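Local coordinates for protein polysaccharide deacetylase (Ammonifex degensii, PDB 4WCJ) that probably removes N-acetyl groups from poly-beta-1,6-N-acetyl-D-glucosamine as a zinc-dependent family 4 carbohydrate esterase, at residues 43-48 / 106-111; 56-61 / 95-100. One frame throughout, in Å; residues are numbered along the deposited sequence.

Interaction 1. Residues 43-48 / 106-111; sequences HRVLPS and RHAFPV
V45 meets H107 and A108 with both methyls and its carbonyl oxygen, so one residue carries most of the 43-48 side of this contact. The two methyls reach different residues of the helix. CG1 stands anti to the backbone N (chi1 -180°) and comes alongside the stem of the histidine, V45 CG1 to H107 CB being 3.9 Å. CG2 instead lies beside the backbone N, on the flank that faces the next helix residue, where V45 CG2 packs against A108 CB at 3.8 Å. The backbone of V45 and A108 is close enough for such short side chains to meet, the CA of V45 lying 6.1 Å from the CA of A108.

The closest approach is that of the carbonyl oxygen V45 O to a ring carbon, H107 CD2, at 3.2 Å; it comes to the ring obliquely and is a packing contact, not a hydrogen bond. The torsions of H107 account for this. With chi1 -60° and chi2 -51°, the imidazole swings out from the helix and turns its CD2 side to the incoming loop. L46 adds a marginal contact at the edge of that ring, near its plane, L46 CD2 being 4.1 Å from H107 CD2. One face of the imidazole is lined within the helix by R106 CG, and H107 ND1 has a weak hydrogen bond from R55 NH1.

The helix is irregular here: a wider pi-type turn spans 106-108, and a kink follows where P110 N has no bond to the preceding turn. S103 OG, at the start of the same helix, hydrogen-bonds V45 N. Strand 44-45 pairs in parallel with strand 52-53, while the A108 side chain also touches F97 of strand 91-99 and F58 of helix 55-67.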
ATOM      1  N   HIS A  43       3.012   7.073  -3.514  1.00 35.16           N
ATOM      2  CA  HIS A  43       3.533   7.662  -2.283  1.00 29.87           C
ATOM      3  C   HIS A  43       2.968   9.056  -2.068  1.00 33.59           C
ATOM      4  O   HIS A  43       2.198   9.300  -1.138  1.00 33.31           O
ATOM      5  CB  HIS A  43       5.063   7.718  -2.311  1.00 29.91           C
ATOM      6  CG  HIS A  43       5.709   6.388  -2.102  1.00 40.16           C
ATOM      7  ND1 HIS A  43       5.918   5.492  -3.127  1.00 40.09           N
ATOM      8  CD2 HIS A  43       6.179   5.793  -0.979  1.00 38.13           C
ATOM      9  CE1 HIS A  43       6.492   4.402  -2.645  1.00 38.41           C
ATOM     10  NE2 HIS A  43       6.663   4.561  -1.346  1.00 37.14           N
ATOM     11  N   ARG A  44       3.346   9.967  -2.954  1.00 32.77           N
ATOM     12  CA  ARG A  44       2.953  11.363  -2.825  1.00 32.98           C
ATOM     13  C   ARG A  44       2.199  11.848  -4.039  1.00 35.54           C
ATOM     14  O   ARG A  44       2.468  11.430  -5.162  1.00 39.24           O
ATOM     15  CB  ARG A  44       4.179  12.249  -2.607  1.00 32.87           C
ATOM     16  CG  ARG A  44       4.968  11.877  -1.373  1.00 32.35           C
ATOM     17  CD  ARG A  44       6.387  12.394  -1.438  1.00 36.75           C
ATOM     18  NE  ARG A  44       7.183  11.855  -0.343  1.00 40.23           N
ATOM     19  CZ  ARG A  44       8.484  11.593  -0.427  1.00 44.07           C
ATOM     20  NH1 ARG A  44       9.137  11.101   0.620  1.00 43.48           N
ATOM     21  NH2 ARG A  44       9.137  11.834  -1.559  1.00 47.76           N
ATOM     22  N   VAL A  45       1.262  12.750  -3.797  1.00 33.66           N
ATOM     23  CA  VAL A  45       0.582  13.436  -4.876  1.00 44.56           C
ATOM     24  C   VAL A  45       0.935  14.914  -4.743  1.00 42.76           C
ATOM     25  O   VAL A  45       0.297  15.664  -3.998  1.00 35.81           O
ATOM     26  CB  VAL A  45      -0.924  13.192  -4.832  1.00 46.04           C
ATOM     27  CG1 VAL A  45      -1.597  13.912  -5.973  1.00 38.29           C
ATOM     28  CG2 VAL A  45      -1.190  11.695  -4.918  1.00 35.53           C
ATOM     29  N   LEU A  46       1.997  15.296  -5.447  1.00 40.15           N
ATOM     30  CA  LEU A  46       2.692  16.559  -5.238  1.00 39.74           C
ATOM     31  C   LEU A  46       3.284  17.067  -6.554  1.00 39.79           C
ATOM     32  O   LEU A  46       3.634  16.272  -7.437  1.00 40.73           O
ATOM     33  CB  LEU A  46       3.803  16.392  -4.194  1.00 37.27           C
ATOM     34  CG  LEU A  46       3.364  16.237  -2.737  1.00 34.52           C
ATOM     35  CD1 LEU A  46       4.565  16.016  -1.844  1.00 33.51           C
ATOM     36  CD2 LEU A  46       2.599  17.485  -2.326  1.00 34.26           C
ATOM     37  N   PRO A  47       3.427  18.395  -6.682  1.00 40.91           N
ATOM     38  CA  PRO A  47       3.846  18.961  -7.969  1.00 43.45           C
ATOM     39  C   PRO A  47       5.365  19.034  -8.215  1.00 45.85           C
ATOM     40  O   PRO A  47       5.761  19.182  -9.370  1.00 46.11           O
ATOM     41  CB  PRO A  47       3.253  20.370  -7.919  1.00 45.13           C
ATOM     42  CG  PRO A  47       3.331  20.730  -6.468  1.00 44.81           C
ATOM     43  CD  PRO A  47       3.096  19.445  -5.699  1.00 41.91           C
ATOM     44  N   SER A  48       6.199  18.936  -7.183  1.00 41.98           N
ATOM     45  CA  SER A  48       7.629  19.193  -7.382  1.00 47.43           C
ATOM     46  C   SER A  48       8.569  18.176  -6.751  1.00 46.57           C
ATOM     47  O   SER A  48       9.790  18.322  -6.848  1.00 45.41           O
ATOM     48  CB  SER A  48       7.988  20.573  -6.836  1.00 50.10           C
ATOM     49  OG  SER A  48       8.140  20.531  -5.426  1.00 49.93           O
ATOM     50  N   ARG A 106      -4.497  15.707   1.517  1.00 29.11           N
ATOM     51  CA  ARG A 106      -4.765  17.013   0.916  1.00 32.69           C
ATOM     52  C   ARG A 106      -5.096  16.938  -0.574  1.00 35.25           C
ATOM     53  O   ARG A 106      -5.928  17.708  -1.070  1.00 35.77           O
ATOM     54  CB  ARG A 106      -3.572  17.942   1.146  1.00 37.87           C
ATOM     55  CG  ARG A 106      -3.786  19.373   0.679  1.00 49.42           C
ATOM     56  CD  ARG A 106      -2.662  20.291   1.148  1.00 60.00           C
ATOM     57  NE  ARG A 106      -2.598  20.380   2.606  1.00 65.52           N
ATOM     58  CZ  ARG A 106      -1.826  21.238   3.267  1.00 71.02           C
ATOM     59  NH1 ARG A 106      -1.830  21.256   4.594  1.00 71.63           N
ATOM     60  NH2 ARG A 106      -1.052  22.083   2.600  1.00 75.16           N
ATOM     61  N   HIS A 107      -4.484  15.992  -1.279  1.00 33.41           N
ATOM     62  CA  HIS A 107      -4.602  15.940  -2.730  1.00 35.53           C
ATOM     63  C   HIS A 107      -5.146  14.624  -3.288  1.00 35.09           C
ATOM     64  O   HIS A 107      -5.962  14.639  -4.201  1.00 38.64           O
ATOM     65  CB  HIS A 107      -3.241  16.232  -3.366  1.00 36.12           C
ATOM     66  CG  HIS A 107      -2.683  17.577  -3.013  1.00 40.54           C
ATOM     67  ND1 HIS A 107      -3.405  18.745  -3.148  1.00 44.66           N
ATOM     68  CD2 HIS A 107      -1.463  17.943  -2.549  1.00 42.62           C
ATOM     69  CE1 HIS A 107      -2.660  19.769  -2.775  1.00 47.56           C
ATOM     70  NE2 HIS A 107      -1.475  19.310  -2.409  1.00 47.07           N
ATOM     71  N   ALA A 108      -4.683  13.487  -2.772  1.00 34.39           N
ATOM     72  CA  ALA A 108      -5.158  12.204  -3.285  1.00 33.06           C
ATOM     73  C   ALA A 108      -6.604  11.923  -2.875  1.00 30.72           C
ATOM     74  O   ALA A 108      -7.435  11.529  -3.699  1.00 33.71           O
ATOM     75  CB  ALA A 108      -4.247  11.074  -2.814  1.00 33.54           C
ATOM     76  N   PHE A 109      -6.901  12.127  -1.595  1.00 28.28           N
ATOM     77  CA  PHE A 109      -8.215  11.795  -1.037  1.00 30.02           C
ATOM     78  C   PHE A 109      -9.415  12.452  -1.754  1.00 35.00           C
ATOM     79  O   PHE A 109     -10.417  11.771  -1.994  1.00 38.37           O
ATOM     80  CB  PHE A 109      -8.245  12.144   0.456  1.00 29.37           C
ATOM     81  CG  PHE A 109      -9.552  11.808   1.143  1.00 33.53           C
ATOM     82  CD1 PHE A 109     -10.095  10.536   1.052  1.00 34.60           C
ATOM     83  CD2 PHE A 109     -10.208  12.755   1.912  1.00 33.88           C
ATOM     84  CE1 PHE A 109     -11.279  10.221   1.683  1.00 34.49           C
ATOM     85  CE2 PHE A 109     -11.397  12.445   2.559  1.00 37.18           C
ATOM     86  CZ  PHE A 109     -11.935  11.176   2.443  1.00 36.84           C
ATOM     87  N   PRO A 110      -9.337  13.762  -2.086  1.00 36.57           N
ATOM     88  CA  PRO A 110     -10.480  14.345  -2.806  1.00 41.99           C
ATOM     89  C   PRO A 110     -10.721  13.701  -4.173  1.00 42.89           C
ATOM     90  O   PRO A 110     -11.879  13.506  -4.564  1.00 40.01           O
ATOM     91  CB  PRO A 110     -10.084  15.816  -2.962  1.00 42.28           C
ATOM     92  CG  PRO A 110      -9.144  16.070  -1.823  1.00 40.87           C
ATOM     93  CD  PRO A 110      -8.361  14.799  -1.698  1.00 36.62           C
ATOM     94  N   VAL A 111      -9.639  13.378  -4.874  1.00 43.88           N
ATOM     95  CA  VAL A 111      -9.717  12.693  -6.162  1.00 43.45           C
ATOM     96  C   VAL A 111     -10.401  11.340  -5.993  1.00 38.93           C
ATOM     97  O   VAL A 111     -11.315  11.000  -6.743  1.00 38.97           O
ATOM     98  CB  VAL A 111      -8.307  12.486  -6.793  1.00 38.59           C
ATOM     99  CG1 VAL A 111      -8.393  11.582  -8.005  1.00 39.57           C
ATOM    100  CG2 VAL A 111      -7.671  13.820  -7.164  1.00 39.11           C
TER

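Interaction 2. Residues 56-61 / 95-100; sequences REFAQQ and VTFDDG. With ZN (zinc ion), chain B.
F58 and F97 bridge the helix and the strand by themselves, their rings approaching from opposite directions across a gap whose shortest CA-to-CA distance is 11.1 Å, from F58 to V95. The rings form an offset edge-to-face pair: the centroids of F58 and F97 are 5.7 Å apart, the planes stand at 77°, and F97 supplies the edge. Contact is concentrated at the far ends, with F58 CZ 3.6 Å from F97 CZ; F58 CE1 is the next atom in reach of F97 CZ. F58 CZ lies in the plane of the F97 ring, while F97 CZ comes obliquely at the rim of F58, hence the offset. F58 attains this span because its CG is anti to the backbone N (chi1 178°), carrying the ring off the helix toward the strand. Y42 meets both rings, and V111 and A108 of helix 102-114 adjoin F58 and F97, respectively.

Helix 55-67 here packs on the outer side of strand 91-99 in the beta/alpha barrel fold of the polysaccharide deacetylases. The strand ends in the TFDDG sequence of family 4 carbohydrate esterases, where D99 binds the metal and D98 reaches it through a water. D99 OD1 binds the zinc ion at 2.2 Å, with H157 and H162 as the other protein ligands. Two waters also coordinate zinc. Water 1 donates a hydrogen bond to D98 OD2 at 2.8 Å, and water 2 donates to D99 OD2 at 2.7 Å, so the second carboxylate oxygen of D99 holds a metal-bound water in place. R245 forms a salt bridge with D98 OD2 and also hydrogen-bonds T96 OG1. D99 itself has an unusual positive phi of 118°, and the chain turns out of the strand at G100.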
ATOM      1  N   ARG A  56      -3.389  16.246 -11.082  1.00 55.72           N
ATOM      2  CA  ARG A  56      -3.952  16.110 -12.421  1.00 59.75           C
ATOM      3  C   ARG A  56      -3.635  14.739 -13.029  1.00 58.28           C
ATOM      4  O   ARG A  56      -4.533  14.042 -13.502  1.00 59.25           O
ATOM      5  CB  ARG A  56      -3.419  17.231 -13.322  1.00 63.90           C
ATOM      6  CG  ARG A  56      -4.322  17.622 -14.483  1.00 70.07           C
ATOM      7  CD  ARG A  56      -3.786  18.866 -15.193  1.00 75.88           C
ATOM      8  NE  ARG A  56      -4.639  19.295 -16.300  1.00 81.39           N
ATOM      9  CZ  ARG A  56      -4.445  20.402 -17.016  1.00 83.05           C
ATOM     10  NH1 ARG A  56      -3.426  21.208 -16.742  1.00 82.44           N
ATOM     11  NH2 ARG A  56      -5.275  20.708 -18.004  1.00 84.79           N
ATOM     12  N   GLU A  57      -2.359  14.352 -13.001  1.00 55.22           N
ATOM     13  CA  GLU A  57      -1.930  13.074 -13.570  1.00 55.44           C
ATOM     14  C   GLU A  57      -2.550  11.890 -12.832  1.00 53.66           C
ATOM     15  O   GLU A  57      -2.962  10.910 -13.450  1.00 54.93           O
ATOM     16  CB  GLU A  57      -0.400  12.956 -13.543  1.00 58.51           C
ATOM     17  CG  GLU A  57       0.327  13.780 -14.599  1.00 67.29           C
ATOM     18  CD  GLU A  57       1.811  13.955 -14.281  1.00 71.85           C
ATOM     19  OE1 GLU A  57       2.199  13.772 -13.103  1.00 69.88           O
ATOM     20  OE2 GLU A  57       2.592  14.269 -15.208  1.00 75.21           O
ATOM     21  N   PHE A  58      -2.589  11.979 -11.508  1.00 47.61           N
ATOM     22  CA  PHE A  58      -3.200  10.949 -10.673  1.00 48.44           C
ATOM     23  C   PHE A  58      -4.661  10.728 -11.064  1.00 49.25           C
ATOM     24  O   PHE A  58      -5.075   9.595 -11.311  1.00 48.52           O
ATOM     25  CB  PHE A  58      -3.082  11.338  -9.193  1.00 45.89           C
ATOM     26  CG  PHE A  58      -3.722  10.363  -8.239  1.00 45.46           C
ATOM     27  CD1 PHE A  58      -3.293   9.048  -8.170  1.00 44.94           C
ATOM     28  CD2 PHE A  58      -4.725  10.780  -7.375  1.00 44.93           C
ATOM     29  CE1 PHE A  58      -3.872   8.160  -7.274  1.00 44.22           C
ATOM     30  CE2 PHE A  58      -5.309   9.898  -6.481  1.00 45.40           C
ATOM     31  CZ  PHE A  58      -4.883   8.588  -6.430  1.00 44.57           C
ATOM     32  N   ALA A  59      -5.428  11.813 -11.145  1.00 49.05           N
ATOM     33  CA  ALA A  59      -6.841  11.726 -11.514  1.00 50.32           C
ATOM     34  C   ALA A  59      -7.021  11.188 -12.931  1.00 53.30           C
ATOM     35  O   ALA A  59      -7.938  10.409 -13.195  1.00 53.17           O
ATOM     36  CB  ALA A  59      -7.515  13.087 -11.373  1.00 50.29           C
ATOM     37  N   GLN A  60      -6.140  11.598 -13.840  1.00 55.08           N
ATOM     38  CA  GLN A  60      -6.187  11.103 -15.212  1.00 59.54           C
ATOM     39  C   GLN A  60      -5.902   9.602 -15.277  1.00 56.47           C
ATOM     40  O   GLN A  60      -6.529   8.885 -16.056  1.00 58.47           O
ATOM     41  CB  GLN A  60      -5.208  11.878 -16.094  1.00 63.83           C
ATOM     42  CG  GLN A  60      -5.688  13.281 -16.443  1.00 66.77           C
ATOM     43  CD  GLN A  60      -4.736  14.025 -17.358  1.00 71.05           C
ATOM     44  OE1 GLN A  60      -3.731  13.477 -17.805  1.00 70.36           O
ATOM     45  NE2 GLN A  60      -5.051  15.284 -17.641  1.00 74.70           N
ATOM     46  N   GLN A  61      -4.968   9.127 -14.453  1.00 54.06           N
ATOM     47  CA  GLN A  61      -4.674   7.697 -14.378  1.00 53.56           C
ATOM     48  C   GLN A  61      -5.870   6.887 -13.903  1.00 52.85           C
ATOM     49  O   GLN A  61      -6.203   5.850 -14.478  1.00 54.31           O
ATOM     50  CB  GLN A  61      -3.482   7.438 -13.457  1.00 51.05           C
ATOM     51  CG  GLN A  61      -2.151   7.806 -14.077  1.00 52.19           C
ATOM     52  CD  GLN A  61      -0.979   7.364 -13.230  1.00 50.24           C
ATOM     53  OE1 GLN A  61      -1.154   6.867 -12.115  1.00 49.66           O
ATOM     54  NE2 GLN A  61       0.231   7.545 -13.755  1.00 51.13           N
ATOM     55  N   VAL A  95      -5.853   0.287  -5.338  1.00 38.70           N
ATOM     56  CA  VAL A  95      -5.018   1.464  -5.126  1.00 35.90           C
ATOM     57  C   VAL A  95      -4.423   1.436  -3.720  1.00 33.91           C
ATOM     58  O   VAL A  95      -5.148   1.250  -2.740  1.00 35.26           O
ATOM     59  CB  VAL A  95      -5.822   2.772  -5.322  1.00 36.50           C
ATOM     60  CG1 VAL A  95      -4.958   3.986  -5.012  1.00 33.63           C
ATOM     61  CG2 VAL A  95      -6.379   2.844  -6.732  1.00 38.53           C
ATOM     62  N   THR A  96      -3.102   1.584  -3.622  1.00 34.68           N
ATOM     63  CA  THR A  96      -2.448   1.692  -2.317  1.00 32.09           C
ATOM     64  C   THR A  96      -1.455   2.858  -2.262  1.00 28.12           C
ATOM     65  O   THR A  96      -0.863   3.256  -3.280  1.00 29.53           O
ATOM     66  CB  THR A  96      -1.698   0.382  -1.919  1.00 29.40           C
ATOM     67  OG1 THR A  96      -0.440   0.295  -2.607  1.00 30.86           O
ATOM     68  CG2 THR A  96      -2.550  -0.847  -2.201  1.00 30.33           C
ATOM     69  N   PHE A  97      -1.277   3.385  -1.054  1.00 25.84           N
ATOM     70  CA  PHE A  97      -0.293   4.422  -0.765  1.00 26.29           C
ATOM     71  C   PHE A  97       0.609   3.996   0.382  1.00 26.86           C
ATOM     72  O   PHE A  97       0.115   3.460   1.376  1.00 27.88           O
ATOM     73  CB  PHE A  97      -0.974   5.740  -0.387  1.00 26.71           C
ATOM     74  CG  PHE A  97      -1.530   6.492  -1.553  1.00 29.23           C
ATOM     75  CD1 PHE A  97      -2.712   6.101  -2.144  1.00 33.63           C
ATOM     76  CD2 PHE A  97      -0.860   7.595  -2.056  1.00 31.82           C
ATOM     77  CE1 PHE A  97      -3.227   6.799  -3.215  1.00 38.05           C
ATOM     78  CE2 PHE A  97      -1.370   8.296  -3.130  1.00 36.33           C
ATOM     79  CZ  PHE A  97      -2.548   7.894  -3.713  1.00 39.43           C
ATOM     80  N   ASP A  98       1.910   4.254   0.252  1.00 27.10           N
ATOM     81  CA  ASP A  98       2.887   3.994   1.325  1.00 27.62           C
ATOM     82  C   ASP A  98       3.402   5.260   1.994  1.00 25.01           C
ATOM     83  O   ASP A  98       3.742   6.206   1.304  1.00 26.81           O
ATOM     84  CB  ASP A  98       4.105   3.235   0.788  1.00 27.46           C
ATOM     85  CG  ASP A  98       3.828   1.767   0.553  1.00 31.65           C
ATOM     86  OD1 ASP A  98       2.662   1.334   0.711  1.00 31.65           O
ATOM     87  OD2 ASP A  98       4.786   1.051   0.194  1.00 30.68           O
ATOM     88  N   ASP A  99       3.447   5.218   3.330  1.00 26.06           N
ATOM     89  CA  ASP A  99       4.219   6.072   4.262  1.00 26.46           C
ATOM     90  C   ASP A  99       3.331   6.895   5.204  1.00 27.48           C
ATOM     91  O   ASP A  99       3.425   6.753   6.428  1.00 26.61           O
ATOM     92  CB  ASP A  99       5.194   7.015   3.544  1.00 28.74           C
ATOM     93  CG  ASP A  99       6.337   6.265   2.887  1.00 27.99           C
ATOM     94  OD1 ASP A  99       6.413   5.046   3.092  1.00 28.49           O
ATOM     95  OD2 ASP A  99       7.137   6.889   2.161  1.00 30.17           O
ATOM     96  N   GLY A 100       2.481   7.751   4.644  1.00 26.50           N
ATOM     97  CA  GLY A 100       1.612   8.570   5.466  1.00 26.72           C
ATOM     98  C   GLY A 100       1.639  10.036   5.069  1.00 25.95           C
ATOM     99  O   GLY A 100       1.200  10.900   5.835  1.00 26.18           O
TER
HETATM  100 ZN    ZN B 301       7.611   3.399   2.359  1.00 31.88          ZN
HETATM  101  O   HOH W   1       7.154   2.597   0.246  1.00 31.86           O
HETATM  102  O   HOH W   2       8.588   4.878   0.985  1.00 42.55           O

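Overall arrangement
Interaction 2 is fully buried and purely aromatic between its segments, whereas interaction 1, some 15 Å from the centre of the chain rather than 10 Å, is only partly buried and mixes methyl packing with a carbonyl-to-imidazole approach. The contacts share no segment, yet their centres are 7 Å apart and they touch: A108 CB lies 3.7 Å from F97 CZ, and H43 O lies 3.6 Å from F97 CD2. Strand 91-99 and helix 102-114 are consecutive, so F97 and A108 belong to adjoining elements. At the metal end, H43 CD2 packs 3.5 Å from D99 OD2, bringing the 43-48 segment beside the zinc ligand.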